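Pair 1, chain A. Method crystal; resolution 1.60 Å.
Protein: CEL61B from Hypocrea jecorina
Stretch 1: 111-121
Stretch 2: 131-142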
# COMPACT_ATOMS: atom_id res chain seq x y z
N GLY A 111 9.92 -6.03 -9.18
CA GLY A 111 8.55 -6.24 -8.73
C GLY A 111 7.57 -5.12 -9.04
O GLY A 111 7.96 -3.96 -9.27
N PRO A 112 6.27 -5.48 -9.00
CA PRO A 112 5.20 -4.51 -9.28
C PRO A 112 4.82 -3.64 -8.07
O PRO A 112 5.23 -3.91 -6.94
CB PRO A 112 4.02 -5.41 -9.64
CG PRO A 112 4.20 -6.63 -8.74
CD PRO A 112 5.73 -6.82 -8.71
N ILE A 113 4.01 -2.64 -8.36
CA ILE A 113 3.49 -1.71 -7.35
C ILE A 113 1.98 -1.60 -7.56
O ILE A 113 1.53 -1.38 -8.69
CB ILE A 113 4.14 -0.30 -7.50
CG1 ILE A 113 5.67 -0.41 -7.35
CG2 ILE A 113 3.53 0.68 -6.49
CD1 ILE A 113 6.40 0.92 -7.37
N VAL A 114 1.21 -1.79 -6.47
CA VAL A 114 -0.26 -1.72 -6.56
C VAL A 114 -0.79 -0.86 -5.39
O VAL A 114 -0.18 -0.82 -4.31
CB VAL A 114 -0.91 -3.13 -6.52
CG1 VAL A 114 -0.53 -3.99 -7.75
CG2 VAL A 114 -0.53 -3.88 -5.22
N THR A 115 -1.92 -0.18 -5.63
CA THR A 115 -2.59 0.61 -4.59
C THR A 115 -4.09 0.32 -4.61
O THR A 115 -4.71 0.22 -5.67
CB THR A 115 -2.35 2.13 -4.76
OG1 THR A 115 -0.94 2.34 -4.95
CG2 THR A 115 -2.78 2.92 -3.53
N TYR A 116 -4.65 0.20 -3.40
CA TYR A 116 -6.09 -0.11 -3.24
C TYR A 116 -6.73 0.98 -2.38
O TYR A 116 -6.04 1.71 -1.64
CB TYR A 116 -6.27 -1.46 -2.53
CG TYR A 116 -5.66 -2.67 -3.22
CD1 TYR A 116 -6.42 -3.49 -4.05
CD2 TYR A 116 -4.31 -3.00 -3.00
CE1 TYR A 116 -5.85 -4.60 -4.70
CE2 TYR A 116 -3.74 -4.10 -3.64
CZ TYR A 116 -4.51 -4.90 -4.47
OH TYR A 116 -3.95 -6.01 -5.08
N VAL A 117 -8.06 1.03 -2.44
CA VAL A 117 -8.85 1.89 -1.54
C VAL A 117 -10.03 1.11 -0.96
O VAL A 117 -10.53 0.19 -1.58
CB VAL A 117 -9.33 3.18 -2.28
CG1 VAL A 117 -10.25 2.85 -3.43
CG2 VAL A 117 -9.95 4.21 -1.30
N VAL A 118 -10.40 1.45 0.27
CA VAL A 118 -11.56 0.87 0.94
C VAL A 118 -12.32 1.99 1.67
O VAL A 118 -11.71 2.91 2.24
CB VAL A 118 -11.15 -0.18 1.97
CG1 VAL A 118 -10.51 0.49 3.14
CG2 VAL A 118 -12.34 -0.95 2.45
N GLU A 119 -13.65 1.88 1.70
CA GLU A 119 -14.46 2.80 2.50
C GLU A 119 -14.64 2.31 3.95
O GLU A 119 -14.67 1.11 4.21
CB GLU A 119 -15.82 3.03 1.82
CG GLU A 119 -16.59 4.20 2.46
CD GLU A 119 -17.96 4.47 1.81
OE1 GLU A 119 -18.30 3.84 0.79
OE2 GLU A 119 -18.68 5.33 2.37
N CYS A 120 -14.77 3.26 4.87
CA CYS A 120 -15.02 2.95 6.28
C CYS A 120 -16.46 3.23 6.63
O CYS A 120 -17.02 4.22 6.16
CB CYS A 120 -14.14 3.81 7.19
SG CYS A 120 -12.35 3.54 6.89
N SER A 121 -17.03 2.34 7.44
CA SER A 121 -18.31 2.62 8.09
C SER A 121 -17.96 3.41 9.34
O SER A 121 -17.32 2.89 10.24
CB SER A 121 -19.00 1.32 8.48
OG SER A 121 -20.20 1.63 9.19
N ASN A 131 -12.83 -5.92 8.38
CA ASN A 131 -14.06 -5.77 7.59
C ASN A 131 -13.89 -4.89 6.37
O ASN A 131 -14.84 -4.69 5.60
CB ASN A 131 -15.19 -5.23 8.48
CG ASN A 131 -15.61 -6.21 9.53
OD1 ASN A 131 -15.38 -7.42 9.41
ND2 ASN A 131 -16.22 -5.70 10.59
N LEU A 132 -12.68 -4.36 6.18
CA LEU A 132 -12.41 -3.51 5.01
C LEU A 132 -12.40 -4.34 3.73
O LEU A 132 -11.91 -5.48 3.72
CB LEU A 132 -11.09 -2.75 5.18
CG LEU A 132 -11.07 -1.67 6.27
CD1 LEU A 132 -9.67 -1.13 6.47
CD2 LEU A 132 -12.06 -0.52 5.94
N ARG A 133 -12.96 -3.77 2.66
CA ARG A 133 -13.01 -4.44 1.35
C ARG A 133 -12.34 -3.55 0.32
O ARG A 133 -12.68 -2.39 0.18
CB ARG A 133 -14.45 -4.79 0.93
CG ARG A 133 -15.23 -5.62 1.98
CD ARG A 133 -16.67 -5.96 1.53
NE ARG A 133 -16.62 -6.71 0.29
CZ ARG A 133 -16.56 -8.04 0.21
NH1 ARG A 133 -16.65 -8.78 1.31
NH2 ARG A 133 -16.46 -8.63 -0.97
N TRP A 134 -11.34 -4.09 -0.39
CA TRP A 134 -10.43 -3.27 -1.16
C TRP A 134 -10.70 -3.29 -2.65
O TRP A 134 -11.05 -4.32 -3.22
CB TRP A 134 -9.01 -3.81 -0.92
CG TRP A 134 -8.67 -3.75 0.53
CD1 TRP A 134 -8.76 -4.78 1.44
CD2 TRP A 134 -8.21 -2.61 1.25
NE1 TRP A 134 -8.40 -4.34 2.69
CE2 TRP A 134 -8.04 -3.02 2.60
CE3 TRP A 134 -7.96 -1.27 0.89
CZ2 TRP A 134 -7.61 -2.13 3.60
CZ3 TRP A 134 -7.52 -0.39 1.90
CH2 TRP A 134 -7.36 -0.84 3.24
N VAL A 135 -10.55 -2.11 -3.26
CA VAL A 135 -10.72 -1.93 -4.69
C VAL A 135 -9.40 -1.42 -5.29
O VAL A 135 -8.89 -0.43 -4.84
CB VAL A 135 -11.86 -0.92 -4.95
CG1 VAL A 135 -12.00 -0.60 -6.42
CG2 VAL A 135 -13.19 -1.49 -4.41
N LYS A 136 -8.87 -2.13 -6.29
CA LYS A 136 -7.60 -1.71 -6.91
C LYS A 136 -7.78 -0.43 -7.72
O LYS A 136 -8.64 -0.37 -8.60
CB LYS A 136 -7.07 -2.82 -7.82
CG LYS A 136 -5.66 -2.51 -8.39
CD LYS A 136 -5.22 -3.61 -9.35
CE LYS A 136 -4.50 -4.77 -8.63
NZ LYS A 136 -4.27 -5.94 -9.55
N ILE A 137 -6.96 0.59 -7.43
CA ILE A 137 -7.02 1.86 -8.18
C ILE A 137 -5.73 2.21 -8.93
O ILE A 137 -5.70 3.19 -9.69
CB ILE A 137 -7.46 3.06 -7.26
CG1 ILE A 137 -6.44 3.29 -6.12
CG2 ILE A 137 -8.89 2.81 -6.75
CD1 ILE A 137 -6.47 4.67 -5.53
N GLN A 138 -4.69 1.42 -8.73
CA GLN A 138 -3.40 1.61 -9.41
C GLN A 138 -2.63 0.29 -9.47
O GLN A 138 -2.61 -0.47 -8.51
CB GLN A 138 -2.59 2.70 -8.70
CG GLN A 138 -1.16 2.98 -9.24
CD GLN A 138 -0.11 2.00 -8.71
OE1 GLN A 138 -0.14 1.57 -7.54
NE2 GLN A 138 0.85 1.64 -9.58
N GLU A 139 -2.03 0.01 -10.63
CA GLU A 139 -1.10 -1.12 -10.73
C GLU A 139 -0.03 -0.84 -11.80
O GLU A 139 -0.31 -0.21 -12.83
CB GLU A 139 -1.82 -2.44 -11.04
CG GLU A 139 -2.59 -2.47 -12.37
CD GLU A 139 -3.24 -3.79 -12.69
OE1 GLU A 139 -3.14 -4.75 -11.87
OE2 GLU A 139 -3.86 -3.89 -13.78
N ALA A 140 1.19 -1.29 -11.52
CA ALA A 140 2.29 -1.13 -12.48
C ALA A 140 3.22 -2.32 -12.33
O ALA A 140 3.56 -2.72 -11.21
CB ALA A 140 3.03 0.18 -12.25
N GLY A 141 3.64 -2.88 -13.46
CA GLY A 141 4.47 -4.08 -13.46
C GLY A 141 5.81 -3.87 -14.13
O GLY A 141 6.57 -2.98 -13.73
N ILE A 142 6.09 -4.69 -15.15
CA ILE A 142 7.36 -4.61 -15.92
C ILE A 142 7.07 -4.02 -17.31
O ILE A 142 6.04 -4.31 -17.91
CB ILE A 142 8.01 -6.02 -16.05
CG1 ILE A 142 9.46 -5.92 -16.56
CG2 ILE A 142 7.18 -6.96 -16.93
CD1 ILE A 142 10.22 -7.22 -16.51

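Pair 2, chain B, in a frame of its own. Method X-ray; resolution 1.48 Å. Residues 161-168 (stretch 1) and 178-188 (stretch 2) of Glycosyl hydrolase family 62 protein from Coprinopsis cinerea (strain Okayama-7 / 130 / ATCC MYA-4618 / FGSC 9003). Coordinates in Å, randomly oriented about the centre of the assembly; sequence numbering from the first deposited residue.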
# COMPACT_ATOMS: atom_id res chain seq x y z
N ASN B 161 7.64 -13.94 3.90
CA ASN B 161 7.79 -15.32 4.35
C ASN B 161 6.53 -15.86 4.98
O ASN B 161 6.57 -16.83 5.73
CB ASN B 161 8.95 -15.48 5.35
CG ASN B 161 9.47 -16.91 5.38
OD1 ASN B 161 9.53 -17.60 4.36
ND2 ASN B 161 9.85 -17.37 6.59
N GLY B 162 5.40 -15.25 4.63
CA GLY B 162 4.14 -15.80 5.06
C GLY B 162 3.66 -15.35 6.43
O GLY B 162 2.74 -15.97 6.96
N HIS B 163 4.23 -14.26 6.98
CA HIS B 163 3.75 -13.73 8.25
C HIS B 163 3.34 -12.30 8.07
O HIS B 163 4.02 -11.54 7.40
CB HIS B 163 4.82 -13.80 9.34
CG HIS B 163 5.42 -15.16 9.47
ND1 HIS B 163 6.66 -15.47 8.95
CD2 HIS B 163 4.94 -16.29 10.03
CE1 HIS B 163 6.89 -16.76 9.14
NE2 HIS B 163 5.88 -17.27 9.82
N LEU B 164 2.21 -11.94 8.68
CA LEU B 164 1.77 -10.57 8.84
C LEU B 164 1.89 -10.24 10.32
O LEU B 164 1.30 -10.91 11.16
CB LEU B 164 0.31 -10.41 8.41
CG LEU B 164 -0.32 -9.03 8.62
CD1 LEU B 164 0.31 -7.96 7.72
CD2 LEU B 164 -1.81 -9.10 8.35
N TYR B 165 2.67 -9.21 10.63
CA TYR B 165 2.91 -8.79 12.01
C TYR B 165 2.12 -7.54 12.36
O TYR B 165 1.83 -6.70 11.48
CB TYR B 165 4.39 -8.48 12.23
CG TYR B 165 5.30 -9.62 11.88
CD1 TYR B 165 5.56 -10.61 12.80
CD2 TYR B 165 5.93 -9.70 10.65
CE1 TYR B 165 6.37 -11.68 12.47
CE2 TYR B 165 6.75 -10.77 10.30
CZ TYR B 165 6.97 -11.76 11.23
OH TYR B 165 7.81 -12.81 10.93
N ARG B 166 1.83 -7.40 13.66
CA ARG B 166 1.10 -6.24 14.16
C ARG B 166 1.60 -5.81 15.55
O ARG B 166 1.61 -6.64 16.48
CB ARG B 166 -0.38 -6.55 14.23
CG ARG B 166 -1.27 -5.37 14.60
CD ARG B 166 -2.71 -5.72 14.94
NE ARG B 166 -2.80 -6.65 16.07
CZ ARG B 166 -2.70 -6.29 17.35
NH1 ARG B 166 -2.52 -5.03 17.69
NH2 ARG B 166 -2.77 -7.21 18.29
N SER B 167 2.05 -4.56 15.66
CA SER B 167 2.36 -3.91 16.95
C SER B 167 1.30 -2.89 17.23
O SER B 167 0.57 -2.43 16.33
CB SER B 167 3.72 -3.21 16.93
OG SER B 167 4.79 -4.14 16.85
N GLN B 168 1.21 -2.49 18.50
CA GLN B 168 0.32 -1.40 18.84
C GLN B 168 0.93 -0.45 19.84
O GLN B 168 1.87 -0.80 20.55
CB GLN B 168 -1.01 -1.95 19.35
CG GLN B 168 -0.86 -2.91 20.53
CD GLN B 168 -2.20 -3.38 21.02
OE1 GLN B 168 -2.98 -4.00 20.26
NE2 GLN B 168 -2.50 -3.09 22.29
N PHE B 178 5.52 1.66 20.15
CA PHE B 178 5.06 0.43 19.52
C PHE B 178 5.68 -0.77 20.20
O PHE B 178 6.89 -0.85 20.38
CB PHE B 178 5.33 0.41 18.01
CG PHE B 178 4.26 1.10 17.22
CD1 PHE B 178 2.98 0.57 17.16
CD2 PHE B 178 4.53 2.28 16.57
CE1 PHE B 178 2.00 1.20 16.42
CE2 PHE B 178 3.54 2.93 15.83
CZ PHE B 178 2.28 2.39 15.76
N ASN B 179 4.81 -1.73 20.55
CA ASN B 179 5.24 -2.87 21.33
C ASN B 179 5.80 -3.98 20.47
O ASN B 179 5.96 -3.82 19.24
CB ASN B 179 4.10 -3.36 22.24
CG ASN B 179 2.93 -3.94 21.48
OD1 ASN B 179 2.86 -3.92 20.25
ND2 ASN B 179 1.97 -4.45 22.24
N GLU B 180 6.14 -5.10 21.09
CA GLU B 180 6.66 -6.22 20.32
C GLU B 180 5.53 -6.72 19.41
O GLU B 180 4.41 -6.92 19.86
CB GLU B 180 7.12 -7.35 21.25
CG GLU B 180 7.70 -8.57 20.51
CD GLU B 180 9.08 -8.36 19.85
OE1 GLU B 180 9.68 -7.25 20.05
OE2 GLU B 180 9.56 -9.33 19.15
N PRO B 181 5.81 -6.91 18.11
CA PRO B 181 4.71 -7.41 17.28
C PRO B 181 4.22 -8.80 17.65
O PRO B 181 4.99 -9.62 18.16
CB PRO B 181 5.29 -7.42 15.86
CG PRO B 181 6.59 -6.71 15.94
CD PRO B 181 7.06 -6.77 17.34
N VAL B 182 2.94 -9.06 17.37
CA VAL B 182 2.39 -10.43 17.35
C VAL B 182 2.24 -10.83 15.89
O VAL B 182 2.27 -9.99 14.99
CB VAL B 182 1.04 -10.56 18.11
CG1 VAL B 182 1.24 -10.20 19.58
CG2 VAL B 182 -0.05 -9.73 17.46
N ILE B 183 2.10 -12.12 15.63
CA ILE B 183 1.78 -12.60 14.28
C ILE B 183 0.26 -12.50 14.17
O ILE B 183 -0.50 -13.22 14.86
CB ILE B 183 2.32 -14.04 14.03
CG1 ILE B 183 3.86 -14.00 13.94
CG2 ILE B 183 1.73 -14.58 12.72
CD1 ILE B 183 4.58 -15.34 14.01
N ALA B 184 -0.20 -11.53 13.39
CA ALA B 184 -1.62 -11.33 13.16
C ALA B 184 -2.25 -12.38 12.22
O ALA B 184 -3.45 -12.69 12.33
CB ALA B 184 -1.84 -9.95 12.57
N MET B 185 -1.46 -12.87 11.28
CA MET B 185 -1.90 -13.88 10.33
C MET B 185 -0.66 -14.55 9.76
O MET B 185 0.41 -13.93 9.63
CB MET B 185 -2.72 -13.26 9.18
CG MET B 185 -3.35 -14.32 8.30
SD MET B 185 -4.36 -13.55 7.01
CE MET B 185 -5.84 -13.21 7.93
N GLN B 186 -0.79 -15.82 9.43
CA GLN B 186 0.30 -16.55 8.81
C GLN B 186 -0.17 -17.67 7.94
O GLN B 186 -1.31 -18.14 8.06
CB GLN B 186 1.28 -17.07 9.86
CG GLN B 186 0.71 -18.08 10.80
CD GLN B 186 1.65 -18.29 11.98
OE1 GLN B 186 2.86 -18.36 11.82
NE2 GLN B 186 1.08 -18.31 13.17
N ASP B 187 0.70 -18.03 6.99
CA ASP B 187 0.48 -19.21 6.16
C ASP B 187 1.79 -19.95 6.01
O ASP B 187 2.83 -19.32 5.81
CB ASP B 187 -0.06 -18.82 4.79
CG ASP B 187 -0.83 -19.94 4.11
OD1 ASP B 187 -0.20 -20.92 3.65
OD2 ASP B 187 -2.07 -19.87 4.04
N SER B 188 1.76 -21.28 6.09
CA SER B 188 2.97 -22.07 5.83
C SER B 188 3.47 -21.96 4.39
O SER B 188 4.65 -22.20 4.14
CB SER B 188 2.72 -23.54 6.16
OG SER B 188 1.66 -24.03 5.34
O HOH W 1 5.46 -19.18 6.58
O HOH W 2 5.43 -19.64 11.10
O HOH W 3 1.43 -6.49 19.28

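The sharpest difference lies where A:Val118 of pair 1 superposes on B:Ser167 of pair 2. Both side chains point toward the opposing stretch, and their centres fall 0.8 Å apart, yet one packs on an aromatic ring and the other hydrogen-bonds to a carbonyl. In pair 1, A:Val118 CG1 sits over the face of A:Trp134, 3.6 Å from the centroid of its six-membered ring, in a CH-pi contact, and also meets A:Leu132 CD2 at 3.4 Å. In pair 2 the hydroxyl of the matching B:Ser167, atom OG, donates a hydrogen bond of 2.7 Å to B:Asn179 O, and the matched partner of the tryptophan is B:Pro181, whose CG lies 3.3 Å from B:Ser167 OG.

The frame around this site is common to both. Two antiparallel strands meet with 138° between their directions in pair 1 and 140° in pair 2, their axes approach to 4.4 Å, and 14 central residues superpose to 0.7 Å. Each ladder slips by one residue at a matching beta bulge, between A:Thr115 and A:Tyr116 and between B:Leu164 and B:Tyr165. There a single carbonyl receives two consecutive amides. A:Thr115 O accepts A:Ile137 N at 2.9 Å and A:Gln138 N at 3.3 Å; B:Leu164 O accepts B:Ala184 N at 2.8 Å and, weakly, B:Met185 N at 3.4 Å. Beyond the bulge the next hydrogen-bonded pair is closed from both sides in each protein: A:Val117 with A:Val135, B:Arg166 with B:Val182. The same backbone hydrogen-bond pattern accompanies different side chains in the two pairs.

The tyrosine after the bulge is the same residue in both pairs, with the same chi1 rotamer, m. Each leans on the residue across the strand, but the filler differs. A:Tyr116 CE1 packs 3.8 Å from A:Lys136 CB, using the aliphatic start of a lysine whose NZ forms a salt bridge with A:Glu139 OE1 at 2.8 Å; B:Tyr165 CE1 packs 3.7 Å from B:Ile183 CG1. A:Tyr116 CB lies 3.8 Å from A:Trp134 CE3, and B:Tyr165 CB lies 3.9 Å from B:Pro181 CB.

On the other side of the sheet, before the bulge, polarity changes again. A:Thr115 OG1 donates to A:Gln138 OE1 at 2.8 Å. At the matched positions, B:Leu164 CB lies 4.2 Å from B:Met185 CB. At the bulge, A:Val117 CG1 touches A:Ile137 CG2 at 3.6 Å, while B:Arg166 CB lies 4.1 Å from the smaller B:Ala184 CB and B:Arg166 NH1 donates to B:Gln168 OE1 at 2.8 Å.

The entry to the ladder differs too. A:Ile113 and A:Ala140 exchange two backbone hydrogen bonds, each 2.9 Å: A:Ile113 N to A:Ala140 O, and A:Ala140 N to A:Ile113 O. Matched B:Gly162 and B:Asp187 keep one, from B:Asp187 N to B:Gly162 O at 2.9 Å; a CB on B:Gly162 would lie 2.6 Å from B:Asp187 O, and water 1 donates to B:Asp187 O at 2.7 Å.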